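Local coordinates for protein beta-L-arabinobiosidase (Bacteroides thetaiotaomicron, PDB 5MQR) that probably hydrolyses glycosidic bonds in plant pectin, as a multidomain beta-L-arabinobiosidase of a gut bacterium, at residues L56-R61 with D454-A459. Residues are numbered along the deposited sequence; the frame is centred on the assembly and turned at random.
Sequences LVRANR and DPFDYA. With CA (calcium ion), chain J.
Arg58 runs extended from CG to NE, with CG anti to the backbone N (chi1 -175°), and spans the gap to Asp454; the turn at its last torsion (chi4 -76°) sets the NE and NH2 edge toward the carboxylate, whose carbon is likewise anti to its own N and comes from the opposite direction. The guanidinium meets the acid side-on: NE donates to Asp454 OD2 at 3.0 Å, nearly straight and within the guanidinium plane, while NH2 reaches Asp454 OD1 at 2.9 Å along a more bent path. The planes lie 63° apart, and both nitrogens come in from above the carboxylate plane. From the other face of that plane the backbone N of Phe456 donates to Asp454 OD1 at 2.8 Å, closing an Asx turn; OD1 thus takes two donors. This Asx turn opens a type I beta turn from Asp454 to Asp457 that contributes to a calcium site: the main-chain O atoms of Asp454 and Asp457 each bind the ion at 2.4 Å, and two waters and side-chain oxygens of Asp452 and Glu597 are among the other ligands. The salt bridge joins the segment continuing from strand 52-57, in the propeller-family part of the sequence, to the calcium loop before strand 460-468 in the CBM-family part; both strands belong to one mixed sheet, with strand 431-435 between them. An alanine at Asp454 would probably leave the buried Arg58 guanidinium without this counter-charge and the Phe456 amide without its Asx acceptor. The Phe456 ring lies beside the pair, its CD2 edge 4.1 Å from Arg58 NH2 near the guanidinium plane.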
loop_
_atom_site.group_PDB
_atom_site.type_symbol
_atom_site.label_atom_id
_atom_site.label_comp_id
_atom_site.label_asym_id
_atom_site.label_seq_id
_atom_site.Cartn_x
_atom_site.Cartn_y
_atom_site.Cartn_z
ATOM N N LEU A 56 18.614 -20.702 12.841
ATOM C CA LEU A 56 18.921 -21.984 12.266
ATOM C C LEU A 56 19.907 -22.764 13.133
ATOM O O LEU A 56 19.719 -23.953 13.317
ATOM C CB LEU A 56 19.513 -21.791 10.866
ATOM C CG LEU A 56 18.522 -21.798 9.723
ATOM C CD1 LEU A 56 17.465 -20.735 9.927
ATOM C CD2 LEU A 56 19.235 -21.601 8.397
ATOM N N VAL A 57 20.970 -22.097 13.601
ATOM C CA VAL A 57 22.018 -22.732 14.410
ATOM C C VAL A 57 22.301 -21.914 15.675
ATOM O O VAL A 57 22.588 -20.721 15.593
ATOM C CB VAL A 57 23.338 -22.897 13.617
ATOM C CG1 VAL A 57 24.350 -23.641 14.464
ATOM C CG2 VAL A 57 23.102 -23.616 12.283
ATOM N N ARG A 58 22.194 -22.566 16.832
ATOM C CA ARG A 58 22.471 -21.955 18.126
ATOM C C ARG A 58 23.707 -22.607 18.691
ATOM O O ARG A 58 23.659 -23.756 19.130
ATOM C CB ARG A 58 21.291 -22.141 19.099
ATOM C CG ARG A 58 21.444 -21.434 20.443
ATOM C CD ARG A 58 20.359 -21.825 21.432
ATOM N NE ARG A 58 20.489 -20.972 22.629
ATOM C CZ ARG A 58 21.415 -21.121 23.576
ATOM N NH1 ARG A 58 22.279 -22.134 23.517
ATOM N NH2 ARG A 58 21.475 -20.258 24.598
ATOM N N ALA A 59 24.812 -21.872 18.684
ATOM C CA ALA A 59 26.111 -22.408 19.144
ATOM C C ALA A 59 26.036 -22.891 20.584
ATOM O O ALA A 59 25.430 -22.227 21.427
ATOM C CB ALA A 59 27.206 -21.359 19.013
ATOM N N ASN A 60 26.648 -24.037 20.859
ATOM C CA ASN A 60 26.737 -24.551 22.230
ATOM C C ASN A 60 27.921 -25.469 22.367
ATOM O O ASN A 60 27.862 -26.621 21.945
ATOM C CB ASN A 60 25.451 -25.297 22.591
ATOM C CG ASN A 60 25.256 -25.472 24.091
ATOM O OD1 ASN A 60 26.197 -25.753 24.856
ATOM N ND2 ASN A 60 24.012 -25.321 24.522
ATOM N N ARG A 61 28.990 -24.967 22.978
ATOM C CA ARG A 61 30.208 -25.753 23.204
ATOM C C ARG A 61 30.027 -26.880 24.226
ATOM O O ARG A 61 30.626 -27.951 24.095
ATOM C CB ARG A 61 31.344 -24.840 23.661
ATOM C CG ARG A 61 32.695 -25.547 23.851
ATOM C CD ARG A 61 33.724 -24.564 24.380
ATOM N NE ARG A 61 33.815 -23.398 23.509
ATOM C CZ ARG A 61 34.140 -22.159 23.875
ATOM N NH1 ARG A 61 34.428 -21.841 25.129
ATOM N NH2 ARG A 61 34.165 -21.199 22.945
ATOM N N ASP A 454 15.666 -20.286 27.013
ATOM C CA ASP A 454 16.955 -19.743 26.650
ATOM C C ASP A 454 17.307 -18.674 27.656
ATOM O O ASP A 454 16.632 -17.662 27.705
ATOM C CB ASP A 454 16.904 -19.132 25.238
ATOM C CG ASP A 454 18.305 -18.833 24.670
ATOM O OD1 ASP A 454 19.242 -18.572 25.471
ATOM O OD2 ASP A 454 18.469 -18.906 23.415
ATOM N N PRO A 455 18.404 -18.853 28.419
ATOM C CA PRO A 455 18.820 -17.802 29.356
ATOM C C PRO A 455 19.312 -16.531 28.722
ATOM O O PRO A 455 19.471 -15.534 29.429
ATOM C CB PRO A 455 20.006 -18.435 30.105
ATOM C CG PRO A 455 19.895 -19.898 29.842
ATOM C CD PRO A 455 19.318 -20.005 28.471
ATOM N N PHE A 456 19.603 -16.586 27.425
ATOM C CA PHE A 456 20.212 -15.483 26.719
ATOM C C PHE A 456 19.345 -14.885 25.606
ATOM O O PHE A 456 19.795 -14.021 24.885
ATOM C CB PHE A 456 21.576 -15.942 26.186
ATOM C CG PHE A 456 22.502 -16.395 27.273
ATOM C CD1 PHE A 456 23.165 -15.456 28.072
ATOM C CD2 PHE A 456 22.660 -17.737 27.544
ATOM C CE1 PHE A 456 23.987 -15.852 29.108
ATOM C CE2 PHE A 456 23.494 -18.143 28.577
ATOM C CZ PHE A 456 24.157 -17.201 29.355
ATOM N N ASP A 457 18.106 -15.312 25.467
ATOM C CA ASP A 457 17.241 -14.782 24.416
ATOM C C ASP A 457 15.787 -15.022 24.810
ATOM O O ASP A 457 15.522 -15.604 25.869
ATOM C CB ASP A 457 17.589 -15.418 23.035
ATOM C CG ASP A 457 17.521 -14.401 21.874
ATOM O OD1 ASP A 457 16.726 -13.430 21.980
ATOM O OD2 ASP A 457 18.266 -14.571 20.878
ATOM N N TYR A 458 14.859 -14.564 23.968
ATOM C CA TYR A 458 13.442 -14.697 24.224
ATOM C C TYR A 458 12.688 -14.864 22.924
ATOM O O TYR A 458 13.249 -14.607 21.848
ATOM C CB TYR A 458 12.922 -13.473 24.984
ATOM C CG TYR A 458 13.485 -12.154 24.518
ATOM C CD1 TYR A 458 13.146 -11.607 23.251
ATOM C CD2 TYR A 458 14.328 -11.422 25.341
ATOM C CE1 TYR A 458 13.673 -10.379 22.842
ATOM C CE2 TYR A 458 14.838 -10.195 24.949
ATOM C CZ TYR A 458 14.512 -9.676 23.713
ATOM O OH TYR A 458 15.043 -8.460 23.388
ATOM N N ALA A 459 11.434 -15.307 23.051
ATOM C CA ALA A 459 10.485 -15.373 21.933
ATOM C C ALA A 459 9.838 -14.012 21.832
ATOM O O ALA A 459 9.633 -13.350 22.835
ATOM C CB ALA A 459 9.427 -16.442 22.160
HETATM CA CA CA J . 14.767 -16.256 28.026
HETATM O O HOH W 1 16.588 -14.784 28.790
HETATM O O HOH W 2 13.729 -14.162 28.684
#